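PDB 6RY0: mannan endo-1,6-alpha-mannosidase from Chaetomium thermophilum, which probably cleaves alpha-1,6-mannosidic linkages as a hydrolase or transglycosidase and is thought to act in moving GPI-anchored glycoproteins into the fungal cell wall. Local coordinates for residues 28-32 and 350-354; 46-50 and 387-393; 257-261 and 305-309; 358-363 and 372-378. One frame throughout, in Å; residues are numbered along the deposited sequence. Where two conformers were deposited one is given.

Contact 1. Residues 28-32 and 350-354; sequences YKIDT and RTSAE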
loop_
_atom_site.group_PDB
_atom_site.type_symbol
_atom_site.label_atom_id
_atom_site.label_comp_id
_atom_site.label_asym_id
_atom_site.label_seq_id
_atom_site.Cartn_x
_atom_site.Cartn_y
_atom_site.Cartn_z
ATOM N N TYR A 28 1.085 14.445 -21.216
ATOM C CA TYR A 28 -0.050 13.560 -21.043
ATOM C C TYR A 28 -1.370 14.310 -21.084
ATOM O O TYR A 28 -1.467 15.409 -20.538
ATOM C CB TYR A 28 0.080 12.834 -19.716
ATOM C CG TYR A 28 1.213 11.824 -19.692
ATOM C CD1 TYR A 28 1.209 10.758 -20.570
ATOM C CD2 TYR A 28 2.304 11.969 -18.849
ATOM C CE1 TYR A 28 2.247 9.829 -20.552
ATOM C CE2 TYR A 28 3.339 11.049 -18.849
ATOM C CZ TYR A 28 3.294 9.977 -19.684
ATOM O OH TYR A 28 4.302 9.023 -19.698
ATOM N N LYS A 29 -2.353 13.703 -21.729
ATOM C CA LYS A 29 -3.721 14.187 -21.762
ATOM C C LYS A 29 -4.594 13.276 -20.917
ATOM O O LYS A 29 -4.455 12.050 -20.960
ATOM C CB LYS A 29 -4.241 14.193 -23.197
ATOM C CG LYS A 29 -3.684 15.320 -24.047
ATOM C CD LYS A 29 -4.132 15.173 -25.497
ATOM C CE LYS A 29 -3.986 16.447 -26.283
ATOM N NZ LYS A 29 -2.644 17.053 -26.206
ATOM N N ILE A 30 -5.526 13.869 -20.180
ATOM C CA ILE A 30 -6.373 13.087 -19.287
ATOM C C ILE A 30 -7.824 13.589 -19.305
ATOM O O ILE A 30 -8.524 13.522 -18.287
ATOM C CB ILE A 30 -5.841 13.053 -17.829
ATOM C CG1 ILE A 30 -5.596 14.448 -17.281
ATOM C CG2 ILE A 30 -4.563 12.176 -17.750
ATOM C CD1 ILE A 30 -5.452 14.501 -15.776
ATOM N N ASP A 31 -8.308 14.087 -20.443
ATOM C CA ASP A 31 -9.649 14.692 -20.497
ATOM C C ASP A 31 -10.707 13.809 -21.110
ATOM O O ASP A 31 -11.844 14.235 -21.297
ATOM C CB ASP A 31 -9.581 16.010 -21.260
ATOM C CG ASP A 31 -8.825 17.036 -20.510
ATOM O OD1 ASP A 31 -8.980 17.058 -19.264
ATOM O OD2 ASP A 31 -8.056 17.787 -21.138
ATOM N N THR A 32 -10.410 12.609 -21.502
ATOM C CA THR A 32 -11.453 11.668 -21.841
ATOM C C THR A 32 -10.982 10.323 -21.334
ATOM O O THR A 32 -9.796 10.163 -21.009
ATOM C CB THR A 32 -11.640 11.558 -23.366
ATOM O OG1 THR A 32 -10.462 10.951 -23.915
ATOM C CG2 THR A 32 -11.880 12.920 -24.010
ATOM N N ARG A 350 -8.943 14.118 -8.781
ATOM C CA ARG A 350 -8.788 14.647 -10.128
ATOM C C ARG A 350 -7.822 15.830 -10.164
ATOM O O ARG A 350 -6.935 15.868 -11.033
ATOM C CB ARG A 350 -10.155 15.041 -10.692
ATOM C CG ARG A 350 -10.122 15.838 -11.958
ATOM C CD ARG A 350 -9.718 14.977 -13.110
ATOM N NE ARG A 350 -9.382 15.825 -14.255
ATOM C CZ ARG A 350 -9.204 15.364 -15.472
ATOM N NH1 ARG A 350 -9.421 14.065 -15.717
ATOM N NH2 ARG A 350 -8.811 16.195 -16.422
ATOM N N THR A 351 -7.982 16.822 -9.286
ATOM C CA THR A 351 -7.056 17.934 -9.312
ATOM C C THR A 351 -5.631 17.488 -8.970
ATOM O O THR A 351 -4.650 18.022 -9.490
ATOM C CB THR A 351 -7.499 19.102 -8.415
ATOM O OG1 THR A 351 -7.852 18.607 -7.118
ATOM C CG2 THR A 351 -8.719 19.782 -9.017
ATOM N N SER A 352 -5.494 16.491 -8.097
ATOM C CA SER A 352 -4.176 16.013 -7.717
ATOM C C SER A 352 -3.525 15.307 -8.911
ATOM O O SER A 352 -2.334 15.527 -9.185
ATOM C CB SER A 352 -4.305 15.123 -6.483
ATOM O OG SER A 352 -3.066 14.703 -5.995
ATOM N N ALA A 353 -4.270 14.463 -9.629
ATOM C CA ALA A 353 -3.754 13.796 -10.803
ATOM C C ALA A 353 -3.446 14.796 -11.939
ATOM O O ALA A 353 -2.496 14.582 -12.675
ATOM C CB ALA A 353 -4.722 12.750 -11.309
ATOM N N GLU A 354 -4.236 15.856 -12.071
ATOM C CA GLU A 354 -3.902 16.899 -13.037
ATOM C C GLU A 354 -2.546 17.473 -12.737
ATOM O O GLU A 354 -1.754 17.699 -13.652
ATOM C CB GLU A 354 -4.956 18.011 -13.035
ATOM C CG GLU A 354 -6.254 17.619 -13.637
ATOM C CD GLU A 354 -7.313 18.695 -13.596
ATOM O OE1 GLU A 354 -7.034 19.804 -13.085
ATOM O OE2 GLU A 354 -8.439 18.436 -14.078
#
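Arg350 of helix 342-358 reaches the loop 28-32 with its guanidinium group and meets the backbone of Ile30 edge-on, tying the lead-in of helix 33-48 to a late helix of the (alpha/alpha)6 barrel expected for glycoside hydrolase family 76. NH1 of Arg350 donates to Ile30 O at 2.8 Å, close to the guanidinium plane, and NH2 adds a weak bond to the same oxygen. NH2 also makes a weak, bent bond of 3.0 Å to Asp31 OD1, a salt bridge in which the carboxylate and guanidinium planes are 29° apart. One helical turn after Arg350, Glu354 OE2 accepts from Arg350 NE at 2.8 Å on its anti side, in a salt bridge. These partners round the rim limit rotation of the group, and the arginine probably offsets the like charges of Asp31 and Glu354. Arg350 leaves the helix with CG anti to the backbone N and bends at chi2 (72°), which carries the guanidinium toward the loop. Ile30 slides past it in the opposite direction and is backed by Leu402. With CG1 between its backbone N and carbonyl carbon (chi1 53°), Ile30 lays CD1 over one guanidinium face, 3.9 Å from Arg350 CZ and 3.9 Å from Glu354 CG.

Contact 2. Residues 46-50 and 387-393; sequences DMMLF and SGAGEAM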
loop_
_atom_site.group_PDB
_atom_site.type_symbol
_atom_site.label_atom_id
_atom_site.label_comp_id
_atom_site.label_asym_id
_atom_site.label_seq_id
_atom_site.Cartn_x
_atom_site.Cartn_y
_atom_site.Cartn_z
ATOM N N ASP A 46 6.698 3.386 -18.884
ATOM C CA ASP A 46 7.828 4.069 -18.275
ATOM C C ASP A 46 8.156 3.524 -16.904
ATOM O O ASP A 46 9.329 3.427 -16.558
ATOM C CB ASP A 46 7.598 5.571 -18.203
ATOM C CG ASP A 46 7.956 6.292 -19.492
ATOM O OD1 ASP A 46 8.430 5.625 -20.439
ATOM O OD2 ASP A 46 7.782 7.550 -19.545
ATOM N N MET A 47 7.171 3.134 -16.108
ATOM C CA MET A 47 7.463 2.542 -14.813
ATOM C C MET A 47 8.155 1.176 -15.002
ATOM O O MET A 47 9.084 0.837 -14.283
ATOM C CB MET A 47 6.166 2.410 -14.008
ATOM C CG MET A 47 6.259 1.687 -12.682
ATOM S SD MET A 47 7.327 2.520 -11.529
ATOM C CE MET A 47 7.837 1.202 -10.448
ATOM N N MET A 48 7.711 0.408 -15.984
ATOM C CA MET A 48 8.255 -0.925 -16.189
ATOM C C MET A 48 9.714 -0.854 -16.626
ATOM O O MET A 48 10.452 -1.798 -16.370
ATOM C CB MET A 48 7.405 -1.717 -17.183
ATOM C CG MET A 48 7.701 -3.205 -17.336
ATOM S SD MET A 48 7.449 -4.073 -15.759
ATOM C CE MET A 48 5.789 -4.326 -15.272
ATOM N N LEU A 49 10.159 0.246 -17.242
ATOM C CA LEU A 49 11.560 0.381 -17.621
ATOM C C LEU A 49 12.490 0.278 -16.399
ATOM O O LEU A 49 13.659 -0.091 -16.535
ATOM C CB LEU A 49 11.834 1.697 -18.336
ATOM C CG LEU A 49 11.179 1.848 -19.705
ATOM C CD1 LEU A 49 11.432 3.280 -20.213
ATOM C CD2 LEU A 49 11.709 0.834 -20.699
ATOM N N PHE A 50 12.011 0.648 -15.203
ATOM C CA PHE A 50 12.851 0.537 -14.018
ATOM C C PHE A 50 13.081 -0.908 -13.589
ATOM O O PHE A 50 14.025 -1.193 -12.854
ATOM C CB PHE A 50 12.210 1.295 -12.853
ATOM C CG PHE A 50 12.197 2.786 -13.031
ATOM C CD1 PHE A 50 13.288 3.558 -12.679
ATOM C CD2 PHE A 50 11.080 3.422 -13.500
ATOM C CE1 PHE A 50 13.270 4.931 -12.839
ATOM C CE2 PHE A 50 11.069 4.798 -13.679
ATOM C CZ PHE A 50 12.167 5.551 -13.352
ATOM N N SER A 387 16.672 6.883 -8.989
ATOM C CA SER A 387 16.408 6.913 -10.407
ATOM C C SER A 387 15.011 7.379 -10.772
ATOM O O SER A 387 14.782 7.687 -11.930
ATOM C CB SER A 387 16.678 5.559 -11.030
ATOM O OG SER A 387 15.812 4.604 -10.433
ATOM N N GLY A 388 14.086 7.417 -9.796
ATOM C CA GLY A 388 12.753 7.936 -10.025
ATOM C C GLY A 388 11.629 6.924 -10.139
ATOM O O GLY A 388 10.544 7.278 -10.607
ATOM N N ALA A 389 11.849 5.686 -9.697
ATOM C CA ALA A 389 10.799 4.678 -9.831
ATOM C C ALA A 389 9.592 4.968 -8.965
ATOM O O ALA A 389 8.466 4.682 -9.382
ATOM C CB ALA A 389 11.356 3.295 -9.478
ATOM N N GLY A 390 9.779 5.521 -7.777
ATOM C CA GLY A 390 8.629 5.783 -6.930
ATOM C C GLY A 390 7.747 6.879 -7.473
ATOM O O GLY A 390 6.513 6.788 -7.397
ATOM N N GLU A 391 8.369 7.910 -8.046
ATOM C CA GLU A 391 7.630 8.983 -8.686
ATOM C C GLU A 391 6.811 8.445 -9.853
ATOM O O GLU A 391 5.643 8.794 -10.038
ATOM C CB GLU A 391 8.605 10.073 -9.177
ATOM C CG GLU A 391 9.380 10.801 -8.075
ATOM C CD GLU A 391 10.691 10.175 -7.667
ATOM O OE1 GLU A 391 10.846 8.931 -7.720
ATOM O OE2 GLU A 391 11.561 10.968 -7.237
ATOM N N ALA A 392 7.438 7.595 -10.662
ATOM C CA ALA A 392 6.760 6.974 -11.791
ATOM C C ALA A 392 5.599 6.114 -11.323
ATOM O O ALA A 392 4.515 6.113 -11.916
ATOM C CB ALA A 392 7.756 6.173 -12.600
ATOM N N MET A 393 5.814 5.364 -10.243
ATOM C CA MET A 393 4.766 4.501 -9.695
ATOM C C MET A 393 3.583 5.343 -9.199
ATOM O O MET A 393 2.418 4.984 -9.397
ATOM C CB MET A 393 5.348 3.671 -8.545
ATOM C CG MET A 393 4.444 2.504 -8.109
ATOM S SD MET A 393 4.963 1.651 -6.605
ATOM C CE MET A 393 6.650 1.265 -7.016
#
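Phe50 sets one face of its ring against the start of helix 389-401, where the backbone and methyl group of Ala389 form a low bump beneath it. Ala389 CB lies 3.9 Å from the ring centroid, 21° off the normal, a CH-pi contact, and CA of the same residue sits under the middle of the ring. The far end of the ring enters the bend made by Ser387 and Gly388: Ser387 O lies at the ring edge, 3.3 Å from Phe50 CE1, and CZ comes 3.5 Å from Gly388 C. CG of Phe50 stands beside the backbone N (chi1 -69°), turning the ring toward helix 389-401. Here the last turn and exit of helix 33-48 pack on the N-terminus of helix 389-401, within the (alpha/alpha)6 barrel expected for family 76, and Gly388, with a positive phi of 105°, occupies the N-cap position. The Ala392 methyl is the next bump, fitting between Phe50 CE2 at 3.7 Å and Met47 SD at 3.8 Å. In the conformer described, Met47 bends at chi2 and lodges its sulfur in the shallow groove between Ala389 and Met393, with SD 3.3 Å from Ala389 O. Tyr86 of helix 76-93 also packs on Met47. At the other end, Ser387 OG lies 3.5 Å from Phe50 CE1 and is hydrogen-bonded to Tyr74 OH, while Ser387 N bonds to the calcium ligand Asp73.

Contact 3. Residues 257-261 and 305-309; sequences RAQFS and FEIPC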
loop_
_atom_site.group_PDB
_atom_site.type_symbol
_atom_site.label_atom_id
_atom_site.label_comp_id
_atom_site.label_asym_id
_atom_site.label_seq_id
_atom_site.Cartn_x
_atom_site.Cartn_y
_atom_site.Cartn_z
ATOM N N ARG A 257 5.210 12.577 15.872
ATOM C CA ARG A 257 4.027 13.191 15.290
ATOM C C ARG A 257 4.166 13.505 13.796
ATOM O O ARG A 257 3.308 14.163 13.224
ATOM C CB ARG A 257 3.491 14.371 16.133
ATOM C CG ARG A 257 2.859 13.904 17.501
ATOM C CD ARG A 257 2.232 15.044 18.326
ATOM N NE ARG A 257 1.611 14.537 19.562
ATOM C CZ ARG A 257 2.272 14.247 20.679
ATOM N NH1 ARG A 257 3.587 14.412 20.737
ATOM N NH2 ARG A 257 1.625 13.770 21.741
ATOM N N ALA A 258 5.201 12.969 13.148
ATOM C CA ALA A 258 5.248 13.063 11.690
ATOM C C ALA A 258 4.003 12.401 11.113
ATOM O O ALA A 258 3.635 11.297 11.495
ATOM C CB ALA A 258 6.490 12.379 11.131
ATOM N N GLN A 259 3.399 13.083 10.159
ATOM C CA GLN A 259 2.164 12.673 9.481
ATOM C C GLN A 259 2.462 12.282 8.042
ATOM O O GLN A 259 2.514 13.135 7.155
ATOM C CB GLN A 259 1.136 13.782 9.526
ATOM C CG GLN A 259 0.597 14.069 10.928
ATOM C CD GLN A 259 -0.377 15.230 10.906
ATOM O OE1 GLN A 259 -1.453 15.131 10.253
ATOM N NE2 GLN A 259 -0.063 16.276 11.574
ATOM N N PHE A 260 2.663 10.982 7.811
ATOM C CA PHE A 260 2.881 10.473 6.473
ATOM C C PHE A 260 1.541 10.113 5.851
ATOM O O PHE A 260 0.678 9.487 6.500
ATOM C CB PHE A 260 3.824 9.273 6.485
ATOM C CG PHE A 260 5.222 9.637 6.888
ATOM C CD1 PHE A 260 6.053 10.260 5.981
ATOM C CD2 PHE A 260 5.688 9.415 8.162
ATOM C CE1 PHE A 260 7.319 10.641 6.341
ATOM C CE2 PHE A 260 6.967 9.803 8.532
ATOM C CZ PHE A 260 7.767 10.413 7.625
ATOM N N SER A 261 1.373 10.474 4.582
ATOM C CA SER A 261 0.075 10.362 3.941
ATOM C C SER A 261 -0.463 8.940 3.963
ATOM O O SER A 261 -1.666 8.721 4.171
ATOM C CB SER A 261 0.190 10.863 2.510
ATOM O OG SER A 261 1.011 10.040 1.712
ATOM N N PHE A 305 0.225 16.112 -0.999
ATOM C CA PHE A 305 1.474 16.725 -0.596
ATOM C C PHE A 305 2.025 15.936 0.589
ATOM O O PHE A 305 1.318 15.769 1.603
ATOM C CB PHE A 305 1.232 18.196 -0.238
ATOM C CG PHE A 305 2.466 18.982 -0.026
ATOM C CD1 PHE A 305 3.067 19.030 1.187
ATOM C CD2 PHE A 305 3.037 19.690 -1.078
ATOM C CE1 PHE A 305 4.229 19.808 1.353
ATOM C CE2 PHE A 305 4.146 20.466 -0.911
ATOM C CZ PHE A 305 4.750 20.503 0.279
ATOM N N GLU A 306 3.268 15.504 0.498
ATOM C CA GLU A 306 3.858 14.655 1.539
ATOM C C GLU A 306 4.432 15.536 2.643
ATOM O O GLU A 306 5.621 15.872 2.644
ATOM C CB GLU A 306 4.895 13.701 0.948
ATOM C CG GLU A 306 5.218 12.543 1.868
ATOM C CD GLU A 306 3.971 11.748 2.220
ATOM O OE1 GLU A 306 3.297 11.312 1.256
ATOM O OE2 GLU A 306 3.666 11.601 3.415
ATOM N N ILE A 307 3.562 15.941 3.576
ATOM C CA ILE A 307 3.897 17.023 4.507
ATOM C C ILE A 307 5.223 16.839 5.263
ATOM O O ILE A 307 5.846 17.855 5.497
ATOM C CB ILE A 307 2.705 17.586 5.330
ATOM C CG1 ILE A 307 2.094 16.474 6.113
ATOM C CG2 ILE A 307 1.654 18.286 4.451
ATOM C CD1 ILE A 307 0.749 16.786 6.791
ATOM N N PRO A 308 5.658 15.622 5.664
ATOM C CA PRO A 308 6.907 15.598 6.428
ATOM C C PRO A 308 8.157 15.891 5.641
ATOM O O PRO A 308 9.182 16.133 6.273
ATOM C CB PRO A 308 6.963 14.169 6.984
ATOM C CG PRO A 308 5.521 13.703 6.957
ATOM C CD PRO A 308 5.004 14.300 5.681
ATOM N N CYS A 309 8.121 15.838 4.317
ATOM C CA CYS A 309 9.349 15.961 3.537
ATOM C C CYS A 309 9.271 16.808 2.299
ATOM O O CYS A 309 10.300 17.296 1.871
ATOM C CB CYS A 309 9.917 14.572 3.225
ATOM S SG CYS A 309 8.912 13.557 2.113
#
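Glu306 grips Ser261 with both carboxylate oxygens. Ser261 N donates to Glu306 OE2 at 2.8 Å in a nearly straight bond (169°), Ser261 OG donates to Glu306 OE1 at 2.7 Å, and each oxygen uses its syn lone pair. The torsions on both sides make the grip possible: Glu306 starts with CG anti to its backbone N (chi1 -162°) and then bends at chi2, while Ser261 OG sits between its own backbone N and carbonyl carbon, swung toward the glutamate. Phe260 crosses Glu306 at about a right angle and brings its ring edge up to OE2, 3.8 Å from Phe260 CD1. Over one face of the same ring lies the pyrrolidine of Pro308, whose CG is 3.8 Å from the ring centroid in a CH-pi contact. Pro308 CG also presses on Gln259 O at 3.1 Å; this buried carbonyl has no hydrogen-bond partner in the model. Glu306 is the centre of an inverse gamma turn, and its loop is tied further along by the Cys309-Cys316 disulfide. A negative side chain at the first turn of helix 261-278 is an arrangement the helix dipole would be expected to favour, here joining the loop before that helix to the loop after strand 303-304 in what is probably an (alpha/alpha)6 barrel.

Contact 4. Residues 358-363 and 372-378; sequences KQCVGP and YWKSGKF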
loop_
_atom_site.group_PDB
_atom_site.type_symbol
_atom_site.label_atom_id
_atom_site.label_comp_id
_atom_site.label_asym_id
_atom_site.label_seq_id
_atom_site.Cartn_x
_atom_site.Cartn_y
_atom_site.Cartn_z
ATOM N N LYS A 358 0.857 17.363 -15.052
ATOM C CA LYS A 358 1.396 18.659 -15.497
ATOM C C LYS A 358 2.914 18.712 -15.366
ATOM O O LYS A 358 3.562 19.382 -16.172
ATOM C CB LYS A 358 0.749 19.791 -14.716
ATOM C CG LYS A 358 1.283 21.160 -15.044
ATOM C CD LYS A 358 0.681 21.688 -16.303
ATOM C CE LYS A 358 1.145 23.114 -16.581
ATOM N NZ LYS A 358 0.676 23.573 -17.911
ATOM N N GLN A 359 3.487 18.016 -14.369
ATOM C CA GLN A 359 4.913 18.033 -14.171
ATOM C C GLN A 359 5.633 16.834 -14.753
ATOM O O GLN A 359 6.858 16.760 -14.641
ATOM C CB GLN A 359 5.295 18.292 -12.705
ATOM C CG GLN A 359 4.802 17.255 -11.704
ATOM C CD GLN A 359 5.637 15.981 -11.688
ATOM O OE1 GLN A 359 6.856 16.013 -11.471
ATOM N NE2 GLN A 359 4.992 14.854 -11.915
ATOM N N CYS A 360 4.923 15.935 -15.445
ATOM C CA CYS A 360 5.579 14.833 -16.148
ATOM C C CYS A 360 6.006 15.317 -17.531
ATOM O O CYS A 360 5.421 14.960 -18.557
ATOM C CB CYS A 360 4.693 13.614 -16.261
ATOM S SG CYS A 360 4.334 12.775 -14.697
ATOM N N VAL A 361 7.054 16.146 -17.535
ATOM C CA VAL A 361 7.537 16.805 -18.738
ATOM C C VAL A 361 9.059 16.778 -18.796
ATOM O O VAL A 361 9.658 17.488 -19.600
ATOM C CB VAL A 361 7.041 18.254 -18.831
ATOM C CG1 VAL A 361 5.537 18.282 -19.010
ATOM C CG2 VAL A 361 7.475 19.089 -17.638
ATOM N N GLY A 362 9.710 15.987 -17.947
ATOM C CA GLY A 362 11.150 16.059 -17.837
ATOM C C GLY A 362 11.915 15.452 -18.978
ATOM O O GLY A 362 11.449 14.529 -19.657
ATOM N N PRO A 363 13.141 15.933 -19.175
ATOM C CA PRO A 363 14.051 15.277 -20.102
ATOM C C PRO A 363 14.476 13.942 -19.505
ATOM O O PRO A 363 14.358 13.749 -18.301
ATOM C CB PRO A 363 15.222 16.249 -20.169
ATOM C CG PRO A 363 15.260 16.883 -18.846
ATOM C CD PRO A 363 13.804 16.992 -18.396
ATOM N N TYR A 372 7.152 16.571 -7.234
ATOM C CA TYR A 372 6.709 17.812 -6.585
ATOM C C TYR A 372 5.516 18.363 -7.341
ATOM O O TYR A 372 5.559 19.424 -8.002
ATOM C CB TYR A 372 7.907 18.795 -6.475
ATOM C CG TYR A 372 9.009 18.219 -5.586
ATOM C CD1 TYR A 372 9.954 17.365 -6.111
ATOM C CD2 TYR A 372 9.066 18.494 -4.233
ATOM C CE1 TYR A 372 10.931 16.790 -5.330
ATOM C CE2 TYR A 372 10.040 17.927 -3.428
ATOM C CZ TYR A 372 10.966 17.067 -3.977
ATOM O OH TYR A 372 11.923 16.520 -3.165
ATOM N N TRP A 373 4.409 17.626 -7.250
ATOM C CA TRP A 373 3.241 17.928 -8.060
ATOM C C TRP A 373 2.655 19.300 -7.722
ATOM O O TRP A 373 2.336 20.090 -8.610
ATOM C CB TRP A 373 2.178 16.840 -7.907
ATOM C CG TRP A 373 2.629 15.442 -8.189
ATOM C CD1 TRP A 373 3.818 15.016 -8.712
ATOM C CD2 TRP A 373 1.862 14.267 -7.927
ATOM N NE1 TRP A 373 3.837 13.638 -8.789
ATOM C CE2 TRP A 373 2.651 13.152 -8.307
ATOM C CE3 TRP A 373 0.577 14.045 -7.435
ATOM C CZ2 TRP A 373 2.199 11.840 -8.204
ATOM C CZ3 TRP A 373 0.125 12.735 -7.323
ATOM C CH2 TRP A 373 0.946 11.652 -7.715
ATOM N N LYS A 374 2.503 19.568 -6.435
ATOM C CA LYS A 374 1.927 20.845 -6.026
ATOM C C LYS A 374 2.722 22.026 -6.586
ATOM O O LYS A 374 2.132 23.033 -6.964
ATOM C CB LYS A 374 1.836 20.915 -4.517
ATOM C CG LYS A 374 1.289 22.268 -3.972
ATOM C CD LYS A 374 -0.154 22.644 -4.427
ATOM C CE LYS A 374 -0.616 23.992 -3.875
ATOM N NZ LYS A 374 -0.093 25.218 -4.518
ATOM N N SER A 375 4.038 21.897 -6.643
ATOM C CA SER A 375 4.897 22.987 -7.121
ATOM C C SER A 375 4.644 23.367 -8.547
ATOM O O SER A 375 5.009 24.458 -8.976
ATOM C CB SER A 375 6.381 22.607 -7.021
ATOM O OG SER A 375 6.847 21.790 -8.096
ATOM N N GLY A 376 4.095 22.463 -9.333
ATOM C CA GLY A 376 3.812 22.744 -10.727
ATOM C C GLY A 376 4.959 22.585 -11.699
ATOM O O GLY A 376 4.778 22.873 -12.886
ATOM N N LYS A 377 6.109 22.131 -11.224
ATOM C CA LYS A 377 7.314 22.063 -12.053
ATOM C C LYS A 377 7.963 20.700 -11.907
ATOM O O LYS A 377 7.979 20.126 -10.827
ATOM C CB LYS A 377 8.319 23.141 -11.619
ATOM C CG LYS A 377 7.737 24.534 -11.602
ATOM C CD LYS A 377 8.726 25.584 -11.129
ATOM C CE LYS A 377 8.102 26.976 -11.057
ATOM N NZ LYS A 377 9.091 28.017 -10.691
ATOM N N PHE A 378 8.539 20.229 -13.004
ATOM C CA PHE A 378 9.358 19.035 -12.985
ATOM C C PHE A 378 10.622 19.287 -12.195
ATOM O O PHE A 378 11.328 20.262 -12.432
ATOM C CB PHE A 378 9.718 18.605 -14.410
ATOM C CG PHE A 378 10.693 17.460 -14.443
ATOM C CD1 PHE A 378 10.247 16.155 -14.216
ATOM C CD2 PHE A 378 12.048 17.666 -14.646
ATOM C CE1 PHE A 378 11.125 15.109 -14.185
ATOM C CE2 PHE A 378 12.913 16.619 -14.652
ATOM C CZ PHE A 378 12.457 15.328 -14.411
HETATM O O HOH W 1 5.388 21.799 -15.413
HETATM O O HOH W 2 8.421 17.488 -9.816
#
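Phe378 and Gly362 meet in a CH-pi contact: Gly362 CA stands 3.5 Å from the centroid of the Phe378 ring, only 2° off its normal. Apolar packing extends this contact, with Pro363 CD at 3.9 Å from Phe378 CE2 and Val361 CG2 at 4.0 Å from Phe378 CB. Gln359 O comes to the ring edge. Polar-aromatic packing involves the Gln359 side chain, where the bend at chi2 (78°) brings the amide obliquely against the Trp373 indole, planes 32° apart and NE2 3.4 Å from Trp373 CD1; this NE2 is hydrogen-bonded to Ala356 O. Cys360 is joined to Cys369 by a disulfide in the loop region between helix 342-358 and helix 389-401, and Val361 with Gly362 forms a classic beta bulge opposite Arg368. Trp373 to Gly376 make a type I beta turn; Ser375 OG reaches back to donate to Tyr372 O and accepts from Lys377 N, an ST turn. No direct hydrogen bond crosses the contact, and water bridges it instead. One water donates to Lys358 O and Gly376 O. A second donates to Gln359 OE1 at 2.7 Å and to Lys377 O, and accepts from Tyr372 N at 3.0 Å.

Contact 2 lies nearest the metal: the Ser387 side chain is about 8 Å from the calcium ion bound by Asp73 and His385, and about 4 Å from the side chain of Asp73. In contact 4, the Tyr372 side chain is about 14 Å from the ion, whereas contacts 1 and 3 lie away from the annotated sites. Contact 1 joins its neighbours by packing, Tyr28 OH meeting Asp46 OD2 of contact 2 at 3.8 Å and Ser352 O meeting Trp373 CE3 of contact 4 at 3.7 Å. Phe305 CD2 of contact 3 reaches Lys374 CB of contact 4 at 3.8 Å. Contacts 2 and 3 do not touch, their centres being about 22 Å apart.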